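Local coordinates for protein putative drug/sodium antiporter (Escherichia coli, PDB 4Z3N) that probably acts as a membrane antiporter of the MATE family that transports the genotoxin colibactin, at residues I90-M102 / L313-N325. Residues are numbered along the deposited sequence; the frame is centred on the assembly and turned at random.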
loop_
_atom_site.group_PDB
_atom_site.type_symbol
_atom_site.label_atom_id
_atom_site.label_comp_id
_atom_site.label_asym_id
_atom_site.label_seq_id
_atom_site.Cartn_x
_atom_site.Cartn_y
_atom_site.Cartn_z
ATOM N N ILE A 90 4.468 4.589 8.077
ATOM C CA ILE A 90 4.746 3.403 8.884
ATOM C C ILE A 90 5.904 3.727 9.841
ATOM O O ILE A 90 5.889 3.344 11.007
ATOM C CB ILE A 90 5.075 2.151 7.984
ATOM C CG1 ILE A 90 3.846 1.703 7.195
ATOM C CG2 ILE A 90 5.530 0.949 8.811
ATOM C CD1 ILE A 90 2.689 1.206 8.073
ATOM N N GLY A 91 6.890 4.465 9.353
ATOM C CA GLY A 91 7.935 4.970 10.213
ATOM C C GLY A 91 7.314 5.761 11.354
ATOM O O GLY A 91 7.660 5.591 12.533
ATOM N N MET A 92 6.387 6.641 11.010
ATOM C CA MET A 92 5.675 7.382 12.029
ATOM C C MET A 92 4.873 6.424 12.926
ATOM O O MET A 92 5.060 6.413 14.141
ATOM C CB MET A 92 4.762 8.424 11.388
ATOM C CG MET A 92 4.229 9.482 12.366
ATOM S SD MET A 92 5.475 10.588 13.076
ATOM C CE MET A 92 4.436 11.771 13.911
ATOM N N GLY A 93 3.998 5.620 12.323
ATOM C CA GLY A 93 3.179 4.679 13.060
ATOM C C GLY A 93 3.997 3.733 13.933
ATOM O O GLY A 93 3.619 3.389 15.050
ATOM N N SER A 94 5.143 3.309 13.427
ATOM C CA SER A 94 5.918 2.299 14.122
ATOM C C SER A 94 6.546 2.910 15.384
ATOM O O SER A 94 6.493 2.345 16.475
ATOM C CB SER A 94 6.976 1.725 13.177
ATOM O OG SER A 94 7.775 0.752 13.816
ATOM N N LEU A 95 7.106 4.099 15.215
ATOM C CA LEU A 95 7.879 4.757 16.248
ATOM C C LEU A 95 6.996 5.362 17.355
ATOM O O LEU A 95 7.326 5.299 18.537
ATOM C CB LEU A 95 8.727 5.836 15.599
ATOM C CG LEU A 95 10.178 5.880 16.012
ATOM C CD1 LEU A 95 10.607 4.474 16.265
ATOM C CD2 LEU A 95 11.015 6.507 14.917
ATOM N N LEU A 96 5.876 5.949 16.948
ATOM C CA LEU A 96 4.958 6.590 17.865
ATOM C C LEU A 96 4.272 5.555 18.755
ATOM O O LEU A 96 4.184 5.716 19.981
ATOM C CB LEU A 96 3.925 7.415 17.082
ATOM C CG LEU A 96 2.790 8.042 17.904
ATOM C CD1 LEU A 96 3.335 9.057 18.893
ATOM C CD2 LEU A 96 1.720 8.663 17.021
ATOM N N SER A 97 3.803 4.485 18.127
ATOM C CA SER A 97 3.105 3.423 18.836
ATOM C C SER A 97 3.996 2.710 19.879
ATOM O O SER A 97 3.485 2.274 20.914
ATOM C CB SER A 97 2.538 2.402 17.836
ATOM O OG SER A 97 3.547 1.482 17.472
ATOM N N ARG A 98 5.300 2.581 19.607
ATOM C CA ARG A 98 6.227 2.017 20.608
ATOM C C ARG A 98 6.490 3.020 21.741
ATOM O O ARG A 98 6.540 2.634 22.911
ATOM C CB ARG A 98 7.569 1.568 19.991
ATOM C CG ARG A 98 7.414 0.783 18.711
ATOM C CD ARG A 98 8.416 -0.343 18.530
ATOM N NE ARG A 98 9.726 0.020 17.975
ATOM C CZ ARG A 98 9.945 0.636 16.826
ATOM N NH1 ARG A 98 8.950 1.040 16.069
ATOM N NH2 ARG A 98 11.181 0.862 16.442
ATOM N N ALA A 99 6.645 4.295 21.394
ATOM C CA ALA A 99 6.764 5.359 22.398
ATOM C C ALA A 99 5.546 5.411 23.325
ATOM O O ALA A 99 5.685 5.530 24.535
ATOM C CB ALA A 99 6.957 6.710 21.729
ATOM N N ILE A 100 4.349 5.342 22.754
ATOM C CA ILE A 100 3.149 5.374 23.576
ATOM C C ILE A 100 3.090 4.159 24.498
ATOM O O ILE A 100 2.819 4.296 25.677
ATOM C CB ILE A 100 1.867 5.426 22.729
ATOM C CG1 ILE A 100 1.817 6.723 21.912
ATOM C CG2 ILE A 100 0.646 5.259 23.628
ATOM C CD1 ILE A 100 0.611 6.823 20.987
ATOM N N GLY A 101 3.352 2.976 23.953
ATOM C CA GLY A 101 3.317 1.757 24.731
ATOM C C GLY A 101 4.339 1.790 25.857
ATOM O O GLY A 101 4.079 1.306 26.962
ATOM N N MET A 102 5.516 2.339 25.567
ATOM C CA MET A 102 6.547 2.541 26.579
ATOM C C MET A 102 6.155 3.627 27.589
ATOM O O MET A 102 6.795 3.789 28.636
ATOM C CB MET A 102 7.856 2.919 25.921
ATOM C CG MET A 102 8.807 1.771 25.735
ATOM S SD MET A 102 10.299 2.327 24.880
ATOM C CE MET A 102 9.582 3.136 23.452
ATOM N N LEU A 313 -2.659 -3.828 12.997
ATOM C CA LEU A 313 -1.735 -4.722 13.661
ATOM C C LEU A 313 -0.450 -4.004 14.030
ATOM O O LEU A 313 0.181 -4.335 15.038
ATOM C CB LEU A 313 -1.425 -5.935 12.775
ATOM C CG LEU A 313 -0.417 -6.910 13.396
ATOM C CD1 LEU A 313 -0.998 -7.626 14.640
ATOM C CD2 LEU A 313 0.051 -7.897 12.371
ATOM N N LEU A 314 -0.063 -3.031 13.209
ATOM C CA LEU A 314 1.121 -2.219 13.483
ATOM C C LEU A 314 0.984 -1.486 14.844
ATOM O O LEU A 314 1.860 -1.543 15.714
ATOM C CB LEU A 314 1.355 -1.211 12.340
ATOM C CG LEU A 314 2.653 -0.413 12.483
ATOM C CD1 LEU A 314 3.706 -0.981 11.590
ATOM C CD2 LEU A 314 2.439 1.052 12.197
ATOM N N THR A 315 -0.147 -0.821 15.017
ATOM C CA THR A 315 -0.476 -0.178 16.275
ATOM C C THR A 315 -0.522 -1.118 17.483
ATOM O O THR A 315 -0.020 -0.772 18.562
ATOM C CB THR A 315 -1.803 0.497 16.156
ATOM O OG1 THR A 315 -1.853 1.150 14.880
ATOM C CG2 THR A 315 -1.971 1.498 17.280
ATOM N N VAL A 316 -1.132 -2.288 17.302
ATOM C CA VAL A 316 -1.282 -3.235 18.395
ATOM C C VAL A 316 0.060 -3.902 18.731
ATOM O O VAL A 316 0.408 -4.055 19.910
ATOM C CB VAL A 316 -2.341 -4.307 18.071
ATOM C CG1 VAL A 316 -2.312 -5.405 19.119
ATOM C CG2 VAL A 316 -3.721 -3.672 17.983
ATOM N N VAL A 317 0.821 -4.274 17.703
ATOM C CA VAL A 317 2.140 -4.846 17.929
ATOM C C VAL A 317 3.065 -3.779 18.483
ATOM O O VAL A 317 3.752 -4.006 19.476
ATOM C CB VAL A 317 2.762 -5.430 16.647
ATOM C CG1 VAL A 317 4.221 -5.865 16.904
ATOM C CG2 VAL A 317 1.906 -6.595 16.119
ATOM N N GLY A 318 3.073 -2.607 17.850
ATOM C CA GLY A 318 3.954 -1.533 18.276
ATOM C C GLY A 318 3.752 -1.111 19.733
ATOM O O GLY A 318 4.726 -0.926 20.479
ATOM N N GLN A 319 2.489 -0.950 20.134
ATOM C CA GLN A 319 2.139 -0.498 21.477
ATOM C C GLN A 319 2.320 -1.570 22.548
ATOM O O GLN A 319 2.827 -1.291 23.637
ATOM C CB GLN A 319 0.701 0.028 21.501
ATOM C CG GLN A 319 0.580 1.459 20.955
ATOM C CD GLN A 319 -0.665 2.155 21.431
ATOM O OE1 GLN A 319 -1.391 1.622 22.259
ATOM N NE2 GLN A 319 -0.919 3.355 20.922
ATOM N N ASN A 320 1.929 -2.800 22.252
ATOM C CA ASN A 320 2.171 -3.880 23.208
ATOM C C ASN A 320 3.653 -4.217 23.336
ATOM O O ASN A 320 4.109 -4.709 24.368
ATOM C CB ASN A 320 1.397 -5.127 22.810
ATOM C CG ASN A 320 -0.049 -5.031 23.154
ATOM O OD1 ASN A 320 -0.462 -5.487 24.211
ATOM N ND2 ASN A 320 -0.839 -4.435 22.271
ATOM N N TRP A 321 4.396 -3.967 22.268
ATOM C CA TRP A 321 5.822 -4.210 22.265
ATOM C C TRP A 321 6.493 -3.231 23.199
ATOM O O TRP A 321 7.341 -3.621 24.008
ATOM C CB TRP A 321 6.388 -4.080 20.859
ATOM C CG TRP A 321 7.871 -4.178 20.780
ATOM C CD1 TRP A 321 8.767 -3.147 20.774
ATOM C CD2 TRP A 321 8.639 -5.379 20.650
ATOM N NE1 TRP A 321 10.050 -3.637 20.669
ATOM C CE2 TRP A 321 9.997 -5.006 20.592
ATOM C CE3 TRP A 321 8.308 -6.733 20.575
ATOM C CZ2 TRP A 321 11.022 -5.936 20.467
ATOM C CZ3 TRP A 321 9.331 -7.660 20.462
ATOM C CH2 TRP A 321 10.671 -7.253 20.399
ATOM N N GLY A 322 6.105 -1.960 23.084
ATOM C CA GLY A 322 6.608 -0.918 23.963
ATOM C C GLY A 322 6.267 -1.152 25.435
ATOM O O GLY A 322 7.066 -0.874 26.320
ATOM N N HIS A 323 5.067 -1.663 25.678
ATOM C CA HIS A 323 4.589 -1.990 27.005
ATOM C C HIS A 323 5.260 -3.250 27.556
ATOM O O HIS A 323 5.038 -3.613 28.702
ATOM C CB HIS A 323 3.070 -2.165 26.966
ATOM C CG HIS A 323 2.406 -2.093 28.307
ATOM N ND1 HIS A 323 2.462 -3.120 29.223
ATOM C CD2 HIS A 323 1.632 -1.132 28.867
ATOM C CE1 HIS A 323 1.769 -2.790 30.296
ATOM N NE2 HIS A 323 1.250 -1.589 30.104
ATOM N N GLY A 324 6.068 -3.925 26.741
ATOM C CA GLY A 324 6.804 -5.091 27.195
ATOM C C GLY A 324 6.100 -6.438 27.060
ATOM O O GLY A 324 6.655 -7.450 27.452
ATOM N N ASN A 325 4.906 -6.480 26.467
ATOM C CA ASN A 325 4.190 -7.744 26.392
ATOM C C ASN A 325 4.371 -8.394 25.019
ATOM O O ASN A 325 3.588 -8.148 24.100
ATOM C CB ASN A 325 2.698 -7.490 26.689
ATOM C CG ASN A 325 1.890 -8.770 26.932
ATOM O OD1 ASN A 325 2.249 -9.875 26.485
ATOM N ND2 ASN A 325 0.758 -8.607 27.627
#
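Ser97 lays its hydroxymethyl group over the bare backbone of Gly318, a knob set in a hole completed by Leu314, Thr315 and Gln319, with OG 3.1 Å from Gly318 CA. It is a worked example of the right-handed, parallel GxxxG-type helix crossing: Ser97 and Gly101 face Gly318 and Gly322, small residues four apart on both helices, and the axes of segments 90-101 and 313-322 cross at -38° and approach to 6.6 Å. The two segments fall within separate MatE family regions, so the crossing probably joins the two halves of the MATE fold. With hardly any side chain between them, the backbones meet through CA-H...O contacts: Gln319 CA to Ser97 O at 3.1 Å, Arg98 CA to Gly318 O at 3.3 Å, and Gly101 CA to Gln319 O, also at 3.3 Å.

Larger groups flank this seam. Arg98, bent at chi2 and chi3, runs alongside Trp321, its CD 3.6 Å from the indole CD1 and the guanidinium plane turned 65° from the ring, while NH2 forms a salt bridge with Glu255. Gln319, extended beyond CG, passes at a slant across Ile100, and its NE2 is hydrogen-bonded to Gly177 O. At the end toward Ile90, Leu314 carries its CG anti to the backbone N (chi1 -174°), which brings its branched end against the other helix: CD2 lies 3.6 Å from Gly93 C, and CD1 meets Ile90 CG2 at 3.8 Å.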